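Side-chain contacts in motility-associated killing factor MakB (Vibrio cholerae serotype O1, PDB 6W1W), which is probably one component of a three-part cytotoxin whose proteins resemble alpha-pore-forming toxins in structure: residues I81-T86 and Q111-Q116; S227-A232 and V343-L348. All coordinates share one frame; numbering follows the deposited sequence.

Contact 1: I81-T86 and Q111-Q116; sequences INYQTT and QKTLKQ
Beside Asn-82 and Tyr-83, which meet Thr-113 across the contact, the carbonyl Ile-81 O is gripped by two donors of a single residue: Thr-85 N at 3.3 Å and, from the opposite face of the carbonyl plane, Thr-85 OG1 at 3.0 Å. Across the interface no hydrogen bond forms. Tyr-83 and Thr-113 carry much of it, the Tyr-83 ring thrown toward helix 100-151 because CG is anti to the backbone N (chi1 -178°). The methyl CG2 of Thr-113 lies at the ring edge near its plane, 4.2 Å from Tyr-83 CD1, and is also 4.0 Å from Asn-82 ND2. Leu-114 comes in obliquely, its CG 3.7 Å from Tyr-83 CE1, while its CD1 packs against the Tyr-83 hydroxyl. Thr-113 OG1 is hydrogen-bonded to Leu-109 O of its own helix, while CG2, anti to the backbone N, faces helix 69-90. Segments 81-86 and 111-116 run antiparallel (172°), axes 10.8 Å apart at closest approach, on consecutive helices of a hairpin whose linked end carries the disulfide Cys-90 to Cys-106. Trp-287 of helix 276-302 and Trp-323 of helix 316-333 meet the Tyr-83 ring edge-to-face, placing it between the hairpin and these helices.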
ATOM      1  N   ILE A  81      -6.669  -1.937  19.563  1.00107.64           N
ATOM      2  CA  ILE A  81      -6.114  -2.645  20.711  1.00121.63           C
ATOM      3  C   ILE A  81      -6.471  -1.931  22.008  1.00140.89           C
ATOM      4  O   ILE A  81      -6.957  -2.551  22.962  1.00148.75           O
ATOM      5  CB  ILE A  81      -4.591  -2.805  20.554  1.00120.68           C
ATOM      6  CG1 ILE A  81      -4.274  -3.731  19.377  1.00132.97           C
ATOM      7  CG2 ILE A  81      -3.976  -3.335  21.837  1.00107.47           C
ATOM      8  CD1 ILE A  81      -2.794  -3.915  19.136  1.00133.22           C
ATOM      9  N   ASN A  82      -6.241  -0.616  22.061  1.00142.57           N
ATOM     10  CA  ASN A  82      -6.561   0.143  23.265  1.00141.06           C
ATOM     11  C   ASN A  82      -8.059   0.142  23.548  1.00126.89           C
ATOM     12  O   ASN A  82      -8.469   0.123  24.716  1.00126.38           O
ATOM     13  CB  ASN A  82      -6.039   1.578  23.137  1.00146.48           C
ATOM     14  CG  ASN A  82      -6.449   2.462  24.308  1.00150.52           C
ATOM     15  OD1 ASN A  82      -5.963   2.295  25.429  1.00153.76           O
ATOM     16  ND2 ASN A  82      -7.334   3.422  24.048  1.00134.83           N
ATOM     17  N   TYR A  83      -8.892   0.151  22.504  1.00100.63           N
ATOM     18  CA  TYR A  83     -10.333   0.208  22.733  1.00 99.27           C
ATOM     19  C   TYR A  83     -10.846  -1.067  23.391  1.00113.77           C
ATOM     20  O   TYR A  83     -11.726  -1.011  24.258  1.00106.30           O
ATOM     21  CB  TYR A  83     -11.083   0.467  21.428  1.00 93.59           C
ATOM     22  CG  TYR A  83     -12.577   0.585  21.633  1.00 99.06           C
ATOM     23  CD1 TYR A  83     -13.135   1.733  22.179  1.00108.78           C
ATOM     24  CD2 TYR A  83     -13.428  -0.456  21.300  1.00103.41           C
ATOM     25  CE1 TYR A  83     -14.501   1.844  22.380  1.00109.54           C
ATOM     26  CE2 TYR A  83     -14.796  -0.354  21.496  1.00117.33           C
ATOM     27  CZ  TYR A  83     -15.327   0.796  22.034  1.00119.41           C
ATOM     28  OH  TYR A  83     -16.688   0.892  22.226  1.00112.65           O
ATOM     29  N   GLN A  84     -10.316  -2.227  22.991  1.00125.37           N
ATOM     30  CA  GLN A  84     -10.693  -3.469  23.656  1.00125.27           C
ATOM     31  C   GLN A  84     -10.227  -3.481  25.104  1.00124.48           C
ATOM     32  O   GLN A  84     -10.873  -4.095  25.960  1.00120.84           O
ATOM     33  CB  GLN A  84     -10.122  -4.667  22.896  1.00128.53           C
ATOM     34  CG  GLN A  84     -10.490  -6.018  23.491  1.00127.70           C
ATOM     35  CD  GLN A  84      -9.480  -6.505  24.516  1.00133.21           C
ATOM     36  OE1 GLN A  84      -8.291  -6.179  24.439  1.00117.47           O
ATOM     37  NE2 GLN A  84      -9.950  -7.286  25.486  1.00101.63           N
ATOM     38  N   THR A  85      -9.117  -2.799  25.398  1.00125.70           N
ATOM     39  CA  THR A  85      -8.610  -2.758  26.765  1.00133.55           C
ATOM     40  C   THR A  85      -9.573  -2.017  27.688  1.00137.66           C
ATOM     41  O   THR A  85      -9.981  -2.546  28.729  1.00142.92           O
ATOM     42  CB  THR A  85      -7.226  -2.107  26.793  1.00135.91           C
ATOM     43  OG1 THR A  85      -6.349  -2.814  25.908  1.00139.64           O
ATOM     44  CG2 THR A  85      -6.647  -2.137  28.206  1.00126.01           C
ATOM     45  N   THR A  86      -9.961  -0.793  27.315  1.00131.27           N
ATOM     46  CA  THR A  86     -10.899  -0.036  28.138  1.00133.49           C
ATOM     47  C   THR A  86     -12.307  -0.613  28.081  1.00127.03           C
ATOM     48  O   THR A  86     -13.124  -0.305  28.954  1.00136.60           O
ATOM     49  CB  THR A  86     -10.925   1.439  27.717  1.00129.15           C
ATOM     50  OG1 THR A  86     -11.415   1.551  26.374  1.00125.59           O
ATOM     51  CG2 THR A  86      -9.529   2.050  27.800  1.00120.96           C
ATOM     52  N   GLN A 111     -17.461   6.470  25.224  1.00121.38           N
ATOM     53  CA  GLN A 111     -17.936   7.506  24.313  1.00109.02           C
ATOM     54  C   GLN A 111     -16.834   8.502  23.979  1.00110.05           C
ATOM     55  O   GLN A 111     -16.725   8.956  22.834  1.00102.78           O
ATOM     56  CB  GLN A 111     -19.138   8.218  24.925  1.00107.36           C
ATOM     57  CG  GLN A 111     -19.665   9.377  24.107  1.00112.83           C
ATOM     58  CD  GLN A 111     -20.549  10.287  24.926  1.00111.86           C
ATOM     59  OE1 GLN A 111     -21.730  10.456  24.628  1.00117.90           O
ATOM     60  NE2 GLN A 111     -19.982  10.873  25.976  1.00106.20           N
ATOM     61  N   LYS A 112     -16.003   8.853  24.961  1.00122.50           N
ATOM     62  CA  LYS A 112     -14.868   9.725  24.676  1.00131.15           C
ATOM     63  C   LYS A 112     -13.859   9.016  23.785  1.00122.75           C
ATOM     64  O   LYS A 112     -13.408   9.572  22.777  1.00128.36           O
ATOM     65  CB  LYS A 112     -14.212  10.192  25.978  1.00144.28           C
ATOM     66  CG  LYS A 112     -13.128  11.252  25.784  1.00149.57           C
ATOM     67  CD  LYS A 112     -12.483  11.655  27.108  1.00150.83           C
ATOM     68  CE  LYS A 112     -11.531  10.584  27.624  1.00149.42           C
ATOM     69  NZ  LYS A 112     -10.383  10.366  26.698  1.00142.34           N
ATOM     70  N   THR A 113     -13.508   7.774  24.131  1.00116.54           N
ATOM     71  CA  THR A 113     -12.536   7.030  23.335  1.00117.03           C
ATOM     72  C   THR A 113     -13.064   6.766  21.931  1.00103.07           C
ATOM     73  O   THR A 113     -12.318   6.873  20.951  1.00104.95           O
ATOM     74  CB  THR A 113     -12.173   5.720  24.034  1.00128.12           C
ATOM     75  OG1 THR A 113     -11.855   5.987  25.404  1.00142.27           O
ATOM     76  CG2 THR A 113     -10.968   5.070  23.365  1.00118.55           C
ATOM     77  N   LEU A 114     -14.351   6.426  21.814  1.00 98.92           N
ATOM     78  CA  LEU A 114     -14.956   6.257  20.496  1.00 98.16           C
ATOM     79  C   LEU A 114     -14.839   7.534  19.675  1.00108.80           C
ATOM     80  O   LEU A 114     -14.397   7.503  18.521  1.00 96.08           O
ATOM     81  CB  LEU A 114     -16.420   5.841  20.635  1.00 93.36           C
ATOM     82  CG  LEU A 114     -16.683   4.341  20.758  1.00109.27           C
ATOM     83  CD1 LEU A 114     -18.109   4.091  21.195  1.00120.91           C
ATOM     84  CD2 LEU A 114     -16.413   3.655  19.437  1.00113.47           C
ATOM     85  N   LYS A 115     -15.225   8.672  20.266  1.00118.82           N
ATOM     86  CA  LYS A 115     -15.135   9.953  19.569  1.00107.18           C
ATOM     87  C   LYS A 115     -13.713  10.233  19.098  1.00106.31           C
ATOM     88  O   LYS A 115     -13.506  10.722  17.981  1.00102.73           O
ATOM     89  CB  LYS A 115     -15.628  11.085  20.476  1.00105.92           C
ATOM     90  CG  LYS A 115     -17.126  11.383  20.394  1.00117.20           C
ATOM     91  CD  LYS A 115     -17.526  12.454  21.419  1.00126.06           C
ATOM     92  CE  LYS A 115     -18.909  13.054  21.149  1.00122.00           C
ATOM     93  NZ  LYS A 115     -20.042  12.110  21.376  1.00118.66           N
ATOM     94  N   GLN A 116     -12.716   9.929  19.935  1.00112.67           N
ATOM     95  CA  GLN A 116     -11.329  10.147  19.534  1.00112.19           C
ATOM     96  C   GLN A 116     -10.960   9.281  18.340  1.00125.15           C
ATOM     97  O   GLN A 116     -10.290   9.745  17.411  1.00133.24           O
ATOM     98  CB  GLN A 116     -10.379   9.855  20.696  1.00122.11           C
ATOM     99  CG  GLN A 116     -10.549  10.741  21.911  1.00142.52           C
ATOM    100  CD  GLN A 116      -9.579  10.383  23.020  1.00149.62           C
ATOM    101  OE1 GLN A 116      -9.927  10.417  24.202  1.00151.38           O
ATOM    102  NE2 GLN A 116      -8.353  10.035  22.643  1.00145.95           N
TER

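Contact 2: S227-A232 and V343-L348; sequences STISSA and VLVNTL
Ile-229, near the end of the short helix 225-230, reaches two valines of strand 338-346, Val-343 and Val-345. The bond from CA to CB points toward the strand, yet Ile-229 CB is still 5.1 Å from Val-343 CG2 and serves as the fork from which two branches set out. CG1 lies anti to the carbonyl carbon (chi1 -64°) and makes no close approach itself. The chain then extends fully (chi2 174°) and delivers CD1 to Val-343, where the two side chains meet tip to tip: Ile-229 CD1 stands 4.1 Å from both Val-343 CG1 and Val-343 CG2, facing the fork of the valine. The other branch leans toward the second residue along the strand, Val-345, whose CB bond also points toward the helix; Ile-229 CG2 comes to 4.4 Å from Val-345 CG2. One isoleucine thus spans two valines, which stand two residues apart and present the same face of the strand to the helix.

The helix ends just beyond, where Ala-232 N bonds to Ile-229 O at 3.1 Å. Strand 338-346 is held in the four-stranded mixed sheet by backbone bonds, Val-343 to Met-196 and Val-345 to Thr-198 and Ser-200. Ile-229 also touches Val-197, Leu-218 and Ile-352, so it packs against all four strands. The arrangement is a helix laid on one face of a sheet, in a region that probably corresponds to the head of related alpha-pore-forming toxins.

Every group that meets across the two segments is a methyl, and all three residues are buried. No hydrogen bond joins the two segments, so this contact rests on burial of apolar carbon and van der Waals packing.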
ATOM      1  N   SER A 227      12.656 -18.001  -5.796  1.00110.70           N
ATOM      2  CA  SER A 227      12.132 -19.268  -6.300  1.00108.27           C
ATOM      3  C   SER A 227      10.991 -19.050  -7.286  1.00105.04           C
ATOM      4  O   SER A 227      10.930 -19.704  -8.333  1.00110.41           O
ATOM      5  CB  SER A 227      11.668 -20.151  -5.138  1.00106.68           C
ATOM      6  OG  SER A 227      12.757 -20.790  -4.496  1.00110.58           O
ATOM      7  N   THR A 228      10.076 -18.136  -6.972  1.00 94.16           N
ATOM      8  CA  THR A 228       8.905 -17.970  -7.819  1.00 99.90           C
ATOM      9  C   THR A 228       9.232 -17.202  -9.093  1.00105.85           C
ATOM     10  O   THR A 228       8.560 -17.391 -10.112  1.00115.62           O
ATOM     11  CB  THR A 228       7.786 -17.285  -7.026  1.00117.69           C
ATOM     12  OG1 THR A 228       6.549 -17.360  -7.750  1.00 90.57           O
ATOM     13  CG2 THR A 228       8.127 -15.823  -6.730  1.00113.90           C
ATOM     14  N   ILE A 229      10.268 -16.360  -9.067  1.00103.71           N
ATOM     15  CA  ILE A 229      10.586 -15.527 -10.225  1.00111.92           C
ATOM     16  C   ILE A 229      11.420 -16.300 -11.238  1.00100.10           C
ATOM     17  O   ILE A 229      11.109 -16.314 -12.434  1.00 92.01           O
ATOM     18  CB  ILE A 229      11.302 -14.232  -9.787  1.00103.02           C
ATOM     19  CG1 ILE A 229      10.388 -13.363  -8.925  1.00 95.80           C
ATOM     20  CG2 ILE A 229      11.802 -13.454 -11.011  1.00 85.71           C
ATOM     21  CD1 ILE A 229      11.080 -12.125  -8.340  1.00 81.53           C
ATOM     22  N   SER A 230      12.503 -16.938 -10.779  1.00 96.26           N
ATOM     23  CA  SER A 230      13.367 -17.682 -11.691  1.00109.48           C
ATOM     24  C   SER A 230      12.626 -18.839 -12.353  1.00101.75           C
ATOM     25  O   SER A 230      12.907 -19.176 -13.507  1.00111.88           O
ATOM     26  CB  SER A 230      14.607 -18.185 -10.951  1.00 93.11           C
ATOM     27  OG  SER A 230      14.264 -18.756  -9.704  1.00100.03           O
ATOM     28  N   SER A 231      11.661 -19.433 -11.653  1.00100.71           N
ATOM     29  CA  SER A 231      10.868 -20.541 -12.171  1.00107.16           C
ATOM     30  C   SER A 231       9.615 -20.093 -12.915  1.00106.96           C
ATOM     31  O   SER A 231       8.857 -20.943 -13.387  1.00106.58           O
ATOM     32  CB  SER A 231      10.463 -21.475 -11.032  1.00 99.17           C
ATOM     33  OG  SER A 231       9.060 -21.440 -10.819  1.00108.33           O
ATOM     34  N   ALA A 232       9.362 -18.793 -13.015  1.00 97.00           N
ATOM     35  CA  ALA A 232       8.245 -18.296 -13.806  1.00109.74           C
ATOM     36  C   ALA A 232       8.691 -18.190 -15.258  1.00112.13           C
ATOM     37  O   ALA A 232       9.694 -17.529 -15.555  1.00 98.17           O
ATOM     38  CB  ALA A 232       7.765 -16.945 -13.283  1.00113.60           C
ATOM     39  N   VAL A 343      16.010  -9.827  -4.745  1.00 89.56           N
ATOM     40  CA  VAL A 343      16.396 -10.433  -6.014  1.00 95.31           C
ATOM     41  C   VAL A 343      16.479  -9.335  -7.069  1.00103.09           C
ATOM     42  O   VAL A 343      15.571  -8.504  -7.177  1.00109.07           O
ATOM     43  CB  VAL A 343      15.412 -11.545  -6.435  1.00 86.69           C
ATOM     44  CG1 VAL A 343      14.128 -11.463  -5.626  1.00 74.38           C
ATOM     45  CG2 VAL A 343      15.113 -11.475  -7.924  1.00 80.99           C
ATOM     46  N   LEU A 344      17.575  -9.323  -7.828  1.00 93.07           N
ATOM     47  CA  LEU A 344      17.795  -8.347  -8.889  1.00 86.33           C
ATOM     48  C   LEU A 344      17.504  -8.993 -10.241  1.00 87.87           C
ATOM     49  O   LEU A 344      18.172  -9.958 -10.630  1.00 92.24           O
ATOM     50  CB  LEU A 344      19.227  -7.810  -8.841  1.00 80.13           C
ATOM     51  CG  LEU A 344      19.782  -7.122 -10.094  1.00 87.05           C
ATOM     52  CD1 LEU A 344      18.964  -5.899 -10.482  1.00 82.50           C
ATOM     53  CD2 LEU A 344      21.240  -6.741  -9.896  1.00 94.12           C
ATOM     54  N   VAL A 345      16.523  -8.450 -10.958  1.00 84.16           N
ATOM     55  CA  VAL A 345      16.186  -8.885 -12.310  1.00 82.09           C
ATOM     56  C   VAL A 345      16.938  -7.971 -13.274  1.00 90.24           C
ATOM     57  O   VAL A 345      16.464  -6.889 -13.628  1.00108.63           O
ATOM     58  CB  VAL A 345      14.675  -8.852 -12.558  1.00 81.40           C
ATOM     59  CG1 VAL A 345      14.348  -9.438 -13.918  1.00 79.41           C
ATOM     60  CG2 VAL A 345      13.935  -9.594 -11.463  1.00 73.64           C
ATOM     61  N   ASN A 346      18.112  -8.413 -13.718  1.00 92.95           N
ATOM     62  CA  ASN A 346      18.980  -7.624 -14.590  1.00101.61           C
ATOM     63  C   ASN A 346      18.609  -7.900 -16.048  1.00105.48           C
ATOM     64  O   ASN A 346      18.922  -8.969 -16.581  1.00118.87           O
ATOM     65  CB  ASN A 346      20.441  -7.971 -14.309  1.00103.69           C
ATOM     66  CG  ASN A 346      21.423  -7.061 -15.030  1.00104.76           C
ATOM     67  OD1 ASN A 346      21.130  -6.515 -16.094  1.00 96.21           O
ATOM     68  ND2 ASN A 346      22.613  -6.904 -14.449  1.00105.22           N
ATOM     69  N   THR A 347      17.970  -6.927 -16.705  1.00 90.12           N
ATOM     70  CA  THR A 347      17.452  -7.147 -18.052  1.00 87.49           C
ATOM     71  C   THR A 347      18.485  -6.935 -19.152  1.00 97.36           C
ATOM     72  O   THR A 347      18.272  -7.407 -20.276  1.00105.73           O
ATOM     73  CB  THR A 347      16.246  -6.241 -18.331  1.00 86.61           C
ATOM     74  OG1 THR A 347      16.686  -4.889 -18.507  1.00104.20           O
ATOM     75  CG2 THR A 347      15.245  -6.309 -17.186  1.00 96.79           C
ATOM     76  N   LEU A 348      19.586  -6.238 -18.882  1.00100.38           N
ATOM     77  CA  LEU A 348      20.639  -6.154 -19.886  1.00124.91           C
ATOM     78  C   LEU A 348      21.548  -7.379 -19.876  1.00120.56           C
ATOM     79  O   LEU A 348      22.484  -7.445 -20.680  1.00102.82           O
ATOM     80  CB  LEU A 348      21.463  -4.867 -19.708  1.00133.19           C
ATOM     81  CG  LEU A 348      22.188  -4.554 -18.395  1.00138.82           C
ATOM     82  CD1 LEU A 348      23.661  -4.276 -18.654  1.00138.44           C
ATOM     83  CD2 LEU A 348      21.545  -3.371 -17.676  1.00127.22           C
TER

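Overall arrangement
Contacts 1 and 2 belong to different parts of an elongated molecule and do not touch: their centres are 47 Å apart, their nearest atoms about 30 Å. They lie on opposite sides of the centre of the chain, 26 Å and 23 Å from it. Contact 1 closes along the sequence before contact 2 opens, and it joins neighbouring helices, whereas contact 2 brings strand 338-346 back to helix 225-230, with 110 residues between its segments. One is a helix-to-helix contact in the bundle, the other a helix-to-sheet contact on the four-stranded mixed sheet. Both are buried and mainly apolar.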